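Local coordinates for polyhedrin (Simulium ubiquitum cypovirus, PDB 5A9A), which probably packs into the micrometre-sized crystals, or polyhedra, that occlude cypovirus particles, and binds uridine triphosphate in this crystal form, at residues 55-67 against 164-177. Numbering follows the deposited sequence.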
loop_
_atom_site.group_PDB
_atom_site.type_symbol
_atom_site.label_atom_id
_atom_site.label_comp_id
_atom_site.label_asym_id
_atom_site.label_seq_id
_atom_site.Cartn_x
_atom_site.Cartn_y
_atom_site.Cartn_z
ATOM N N PRO A 55 -11.795 -6.721 5.932
ATOM C CA PRO A 55 -12.821 -7.768 5.903
ATOM C C PRO A 55 -12.339 -9.128 5.390
ATOM O O PRO A 55 -13.018 -10.123 5.647
ATOM C CB PRO A 55 -13.873 -7.184 4.960
ATOM C CG PRO A 55 -13.085 -6.358 4.002
ATOM C CD PRO A 55 -11.879 -5.837 4.757
ATOM N N GLU A 56 -11.207 -9.183 4.688
ATOM C CA GLU A 56 -10.703 -10.460 4.179
ATOM C C GLU A 56 -9.443 -10.916 4.921
ATOM O O GLU A 56 -9.389 -12.028 5.442
ATOM C CB GLU A 56 -10.424 -10.383 2.676
ATOM C CG GLU A 56 -11.473 -9.628 1.876
ATOM C CD GLU A 56 -12.884 -10.121 2.136
ATOM O OE1 GLU A 56 -13.052 -11.294 2.534
ATOM O OE2 GLU A 56 -13.828 -9.328 1.942
ATOM N N PHE A 57 -8.427 -10.063 4.958
ATOM C CA PHE A 57 -7.208 -10.372 5.704
ATOM C C PHE A 57 -6.409 -9.118 6.021
ATOM O O PHE A 57 -6.341 -8.195 5.212
ATOM C CB PHE A 57 -6.328 -11.373 4.939
ATOM C CG PHE A 57 -5.925 -10.914 3.568
ATOM C CD1 PHE A 57 -4.771 -10.169 3.382
ATOM C CD2 PHE A 57 -6.690 -11.244 2.461
ATOM C CE1 PHE A 57 -4.396 -9.748 2.114
ATOM C CE2 PHE A 57 -6.320 -10.832 1.194
ATOM C CZ PHE A 57 -5.173 -10.082 1.019
ATOM N N ILE A 58 -5.816 -9.091 7.211
ATOM C CA ILE A 58 -4.912 -8.014 7.591
ATOM C C ILE A 58 -3.476 -8.497 7.517
ATOM O O ILE A 58 -3.013 -9.229 8.391
ATOM C CB ILE A 58 -5.163 -7.519 9.026
ATOM C CG1 ILE A 58 -6.572 -6.939 9.158
ATOM C CG2 ILE A 58 -4.128 -6.466 9.404
ATOM C CD1 ILE A 58 -6.970 -6.646 10.589
ATOM N N ASN A 59 -2.777 -8.102 6.462
ATOM C CA ASN A 59 -1.339 -8.289 6.410
ATOM C C ASN A 59 -0.661 -6.943 6.225
ATOM O O ASN A 59 -1.313 -5.934 5.951
ATOM C CB ASN A 59 -0.933 -9.276 5.308
ATOM C CG ASN A 59 -1.263 -8.778 3.919
ATOM O OD1 ASN A 59 -1.627 -7.618 3.728
ATOM N ND2 ASN A 59 -1.125 -9.658 2.932
ATOM N N GLY A 60 0.653 -6.928 6.392
ATOM C CA GLY A 60 1.403 -5.694 6.333
ATOM C C GLY A 60 2.744 -5.885 7.001
ATOM O O GLY A 60 3.130 -7.008 7.332
ATOM N N TYR A 61 3.454 -4.785 7.211
ATOM C CA TYR A 61 4.792 -4.860 7.764
ATOM C C TYR A 61 5.191 -3.544 8.398
ATOM O O TYR A 61 4.559 -2.510 8.182
ATOM C CB TYR A 61 5.791 -5.175 6.652
ATOM C CG TYR A 61 5.913 -4.045 5.654
ATOM C CD1 TYR A 61 4.987 -3.898 4.631
ATOM C CD2 TYR A 61 6.937 -3.116 5.750
ATOM C CE1 TYR A 61 5.085 -2.863 3.724
ATOM C CE2 TYR A 61 7.046 -2.078 4.845
ATOM C CZ TYR A 61 6.117 -1.957 3.835
ATOM O OH TYR A 61 6.215 -0.924 2.930
ATOM N N PHE A 62 6.253 -3.604 9.187
ATOM C CA PHE A 62 6.963 -2.420 9.625
ATOM C C PHE A 62 8.410 -2.622 9.227
ATOM O O PHE A 62 9.062 -3.531 9.737
ATOM C CB PHE A 62 6.871 -2.265 11.144
ATOM C CG PHE A 62 5.514 -1.851 11.635
ATOM C CD1 PHE A 62 4.455 -2.745 11.625
ATOM C CD2 PHE A 62 5.301 -0.572 12.115
ATOM C CE1 PHE A 62 3.207 -2.366 12.080
ATOM C CE2 PHE A 62 4.055 -0.188 12.575
ATOM C CZ PHE A 62 3.006 -1.086 12.553
ATOM N N ASN A 63 8.919 -1.809 8.306
ATOM C CA ASN A 63 10.341 -1.872 7.996
ATOM C C ASN A 63 11.082 -1.294 9.188
ATOM O O ASN A 63 10.446 -0.802 10.119
ATOM C CB ASN A 63 10.681 -1.133 6.697
ATOM C CG ASN A 63 10.403 0.362 6.766
ATOM O OD1 ASN A 63 10.484 0.982 7.826
ATOM N ND2 ASN A 63 10.083 0.949 5.619
ATOM N N TRP A 64 12.409 -1.352 9.181
ATOM C CA TRP A 64 13.160 -0.942 10.360
ATOM C C TRP A 64 12.782 0.472 10.798
ATOM O O TRP A 64 12.528 0.719 11.975
ATOM C CB TRP A 64 14.667 -1.019 10.119
ATOM C CG TRP A 64 15.438 -0.648 11.339
ATOM C CD1 TRP A 64 15.851 -1.486 12.330
ATOM C CD2 TRP A 64 15.862 0.665 11.720
ATOM N NE1 TRP A 64 16.512 -0.779 13.303
ATOM C CE2 TRP A 64 16.533 0.545 12.952
ATOM C CE3 TRP A 64 15.742 1.930 11.137
ATOM C CZ2 TRP A 64 17.083 1.640 13.612
ATOM C CZ3 TRP A 64 16.294 3.018 11.792
ATOM C CH2 TRP A 64 16.957 2.865 13.016
ATOM N N ARG A 65 12.745 1.395 9.843
ATOM C CA ARG A 65 12.436 2.790 10.135
ATOM C C ARG A 65 11.046 2.932 10.746
ATOM O O ARG A 65 10.827 3.775 11.615
ATOM C CB ARG A 65 12.522 3.624 8.856
ATOM C CG ARG A 65 12.551 5.126 9.087
ATOM C CD ARG A 65 13.871 5.568 9.708
ATOM N NE ARG A 65 13.949 7.023 9.823
ATOM C CZ ARG A 65 14.880 7.783 9.251
ATOM N NH1 ARG A 65 15.854 7.241 8.532
ATOM N NH2 ARG A 65 14.846 9.099 9.419
ATOM N N ASP A 66 10.112 2.101 10.289
ATOM C CA ASP A 66 8.734 2.151 10.770
ATOM C C ASP A 66 8.618 1.790 12.247
ATOM O O ASP A 66 7.580 2.025 12.863
ATOM C CB ASP A 66 7.855 1.196 9.952
ATOM C CG ASP A 66 7.689 1.645 8.508
ATOM O OD1 ASP A 66 7.732 2.865 8.258
ATOM O OD2 ASP A 66 7.513 0.779 7.624
ATOM N N MET A 67 9.679 1.220 12.811
ATOM C CA MET A 67 9.652 0.765 14.196
ATOM C C MET A 67 9.788 1.928 15.171
ATOM O O MET A 67 9.364 1.829 16.324
ATOM C CB MET A 67 10.786 -0.237 14.454
ATOM C CG MET A 67 10.759 -1.484 13.573
ATOM S SD MET A 67 9.456 -2.669 13.986
ATOM C CE MET A 67 10.116 -3.416 15.478
ATOM N N LEU A 164 11.761 -7.265 22.230
ATOM C CA LEU A 164 12.805 -6.864 21.299
ATOM C C LEU A 164 14.086 -6.615 22.090
ATOM O O LEU A 164 14.218 -5.598 22.769
ATOM C CB LEU A 164 12.386 -5.615 20.517
ATOM C CG LEU A 164 11.098 -5.745 19.692
ATOM C CD1 LEU A 164 10.726 -4.420 19.032
ATOM C CD2 LEU A 164 11.226 -6.841 18.642
ATOM N N ARG A 165 15.019 -7.559 22.008
ATOM C CA ARG A 165 16.252 -7.505 22.789
ATOM C C ARG A 165 17.370 -6.867 21.980
ATOM O O ARG A 165 18.476 -6.665 22.478
ATOM C CB ARG A 165 16.681 -8.913 23.206
ATOM C CG ARG A 165 15.675 -9.649 24.074
ATOM C CD ARG A 165 15.267 -10.954 23.418
ATOM N NE ARG A 165 14.514 -11.826 24.315
ATOM C CZ ARG A 165 13.848 -12.905 23.915
ATOM N NH1 ARG A 165 13.831 -13.238 22.630
ATOM N NH2 ARG A 165 13.191 -13.646 24.796
ATOM N N CYS A 166 17.070 -6.561 20.725
ATOM C CA CYS A 166 18.032 -5.958 19.818
ATOM C C CYS A 166 17.350 -4.755 19.190
ATOM O O CYS A 166 16.179 -4.504 19.465
ATOM C CB CYS A 166 18.441 -6.972 18.748
ATOM S SG CYS A 166 19.046 -8.545 19.430
ATOM N N GLN A 167 18.066 -4.010 18.355
ATOM C CA GLN A 167 17.456 -2.883 17.654
ATOM C C GLN A 167 17.684 -2.968 16.147
ATOM O O GLN A 167 17.773 -1.946 15.470
ATOM C CB GLN A 167 17.980 -1.550 18.196
ATOM C CG GLN A 167 17.709 -1.329 19.675
ATOM C CD GLN A 167 17.847 0.127 20.073
ATOM O OE1 GLN A 167 18.583 0.888 19.443
ATOM N NE2 GLN A 167 17.123 0.527 21.115
ATOM N N ASN A 168 17.765 -4.188 15.628
ATOM C CA ASN A 168 17.945 -4.399 14.195
ATOM C C ASN A 168 16.729 -5.054 13.549
ATOM O O ASN A 168 16.726 -5.323 12.349
ATOM C CB ASN A 168 19.164 -5.284 13.936
ATOM C CG ASN A 168 18.926 -6.730 14.336
ATOM O OD1 ASN A 168 18.448 -7.013 15.437
ATOM N ND2 ASN A 168 19.241 -7.653 13.433
ATOM N N GLU A 169 15.699 -5.313 14.343
ATOM C CA GLU A 169 14.570 -6.108 13.874
ATOM C C GLU A 169 13.392 -5.283 13.369
ATOM O O GLU A 169 13.200 -4.131 13.756
ATOM C CB GLU A 169 14.110 -7.057 14.980
ATOM C CG GLU A 169 15.166 -8.082 15.349
ATOM C CD GLU A 169 14.774 -8.934 16.538
ATOM O OE1 GLU A 169 14.416 -8.361 17.590
ATOM O OE2 GLU A 169 14.823 -10.176 16.419
ATOM N N SER A 170 12.611 -5.906 12.492
ATOM C CA SER A 170 11.411 -5.304 11.935
ATOM C C SER A 170 10.282 -6.329 12.030
ATOM O O SER A 170 10.405 -7.311 12.760
ATOM C CB SER A 170 11.657 -4.868 10.488
ATOM O OG SER A 170 12.077 -5.955 9.684
ATOM N N LEU A 171 9.190 -6.115 11.303
ATOM C CA LEU A 171 7.996 -6.933 11.502
ATOM C C LEU A 171 7.204 -7.171 10.220
ATOM O O LEU A 171 7.014 -6.261 9.415
ATOM C CB LEU A 171 7.095 -6.267 12.548
ATOM C CG LEU A 171 5.902 -7.078 13.057
ATOM C CD1 LEU A 171 6.368 -8.195 13.978
ATOM C CD2 LEU A 171 4.914 -6.173 13.776
ATOM N N LYS A 172 6.744 -8.407 10.045
ATOM C CA LYS A 172 5.854 -8.768 8.944
ATOM C C LYS A 172 4.762 -9.674 9.499
ATOM O O LYS A 172 5.040 -10.546 10.322
ATOM C CB LYS A 172 6.629 -9.479 7.828
ATOM C CG LYS A 172 5.880 -9.558 6.499
ATOM C CD LYS A 172 6.769 -10.076 5.365
ATOM C CE LYS A 172 7.004 -11.578 5.470
ATOM N NZ LYS A 172 7.801 -12.109 4.321
ATOM N N PHE A 173 3.520 -9.472 9.067
ATOM C CA PHE A 173 2.401 -10.220 9.647
ATOM C C PHE A 173 1.265 -10.507 8.671
ATOM O O PHE A 173 1.102 -9.822 7.660
ATOM C CB PHE A 173 1.840 -9.472 10.858
ATOM C CG PHE A 173 1.519 -8.032 10.585
ATOM C CD1 PHE A 173 0.274 -7.665 10.103
ATOM C CD2 PHE A 173 2.463 -7.044 10.814
ATOM C CE1 PHE A 173 -0.024 -6.338 9.848
ATOM C CE2 PHE A 173 2.174 -5.715 10.564
ATOM C CZ PHE A 173 0.925 -5.361 10.080
ATOM N N LYS A 174 0.475 -11.525 9.005
ATOM C CA LYS A 174 -0.678 -11.924 8.208
ATOM C C LYS A 174 -1.767 -12.484 9.119
ATOM O O LYS A 174 -1.537 -13.450 9.843
ATOM C CB LYS A 174 -0.277 -12.987 7.181
ATOM C CG LYS A 174 -1.386 -13.344 6.203
ATOM C CD LYS A 174 -1.557 -14.849 6.057
ATOM C CE LYS A 174 -0.353 -15.504 5.400
ATOM N NZ LYS A 174 -0.705 -16.842 4.845
ATOM N N PHE A 175 -2.946 -11.871 9.084
ATOM C CA PHE A 175 -4.092 -12.356 9.848
ATOM C C PHE A 175 -5.289 -12.538 8.921
ATOM O O PHE A 175 -6.028 -11.590 8.676
ATOM C CB PHE A 175 -4.449 -11.373 10.968
ATOM C CG PHE A 175 -3.321 -11.106 11.923
ATOM C CD1 PHE A 175 -3.105 -11.933 13.013
ATOM C CD2 PHE A 175 -2.479 -10.024 11.733
ATOM C CE1 PHE A 175 -2.061 -11.688 13.891
ATOM C CE2 PHE A 175 -1.439 -9.773 12.609
ATOM C CZ PHE A 175 -1.232 -10.606 13.689
ATOM N N PRO A 176 -5.481 -13.760 8.400
ATOM C CA PRO A 176 -6.516 -14.022 7.397
ATOM C C PRO A 176 -7.842 -14.497 7.991
ATOM O O PRO A 176 -7.859 -15.152 9.032
ATOM C CB PRO A 176 -5.885 -15.128 6.552
ATOM C CG PRO A 176 -5.072 -15.912 7.542
ATOM C CD PRO A 176 -4.632 -14.942 8.626
ATOM N N SER A 177 -8.941 -14.166 7.317
ATOM C CA SER A 177 -10.273 -14.564 7.766
ATOM C C SER A 177 -10.477 -16.068 7.639
ATOM O O SER A 177 -9.861 -16.718 6.791
ATOM C CB SER A 177 -11.352 -13.864 6.931
ATOM O OG SER A 177 -11.088 -12.481 6.770
#
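Ile58, Gly60 and Phe62 each exchange a pair of backbone hydrogen bonds with Phe175, Phe173 and Leu171, zipping strands 57-62 and 170-176 together antiparallel. The shortest of these six bonds runs from Phe175 N to Ile58 O at 2.7 Å, with the donor above the carbonyl plane. Past the end of the strand pair, Trp64 NE1 donates to Gln167 O at 2.8 Å, nearly straight (173°) and in the indole plane; CG standing anti to the backbone N (chi1 -178°) carries the ring across to the 164-169 loop.

Aromatic packing centres on Phe173. Its chi1 of 51° tucks CG between its own backbone N and carbonyl carbon, which folds the ring over Gly60: Gly60 CA lies 4.1 Å from the ring centroid in a CH-pi contact. Phe173 CE2 comes to the edge of the Phe62 ring, 3.8 Å from Phe62 CE1, while the Phe62 and Leu171 side chains lie side by side, meeting at CD1 and CD2. Across the Phe173 ring from CE2, CE1 meets Ile58 CG2. Beyond the strands Met67, bent at chi2 and chi3, brings CE to 3.7 Å from Leu164 CD1.

Within 63-67, Asn63 OD1 accepts from Asp66 N, three residues on, an Asx motif, and Asp66 OD2 accepts from Asn63 N in return.

Strand 57-62 is an outer strand of its four-stranded sheet within the chain, and 170-176 also pairs with 120-124. Ile58, Phe175 and Met67 pack on strand 34-41 of the six-stranded sheet, Trp64 touches helix 76-87, and the sheet face opposite Ile58 and Phe175, bearing Asn59 and Tyr61, meets a second subunit, where Asn59 ND2 bonds to Gln196 O of that subunit.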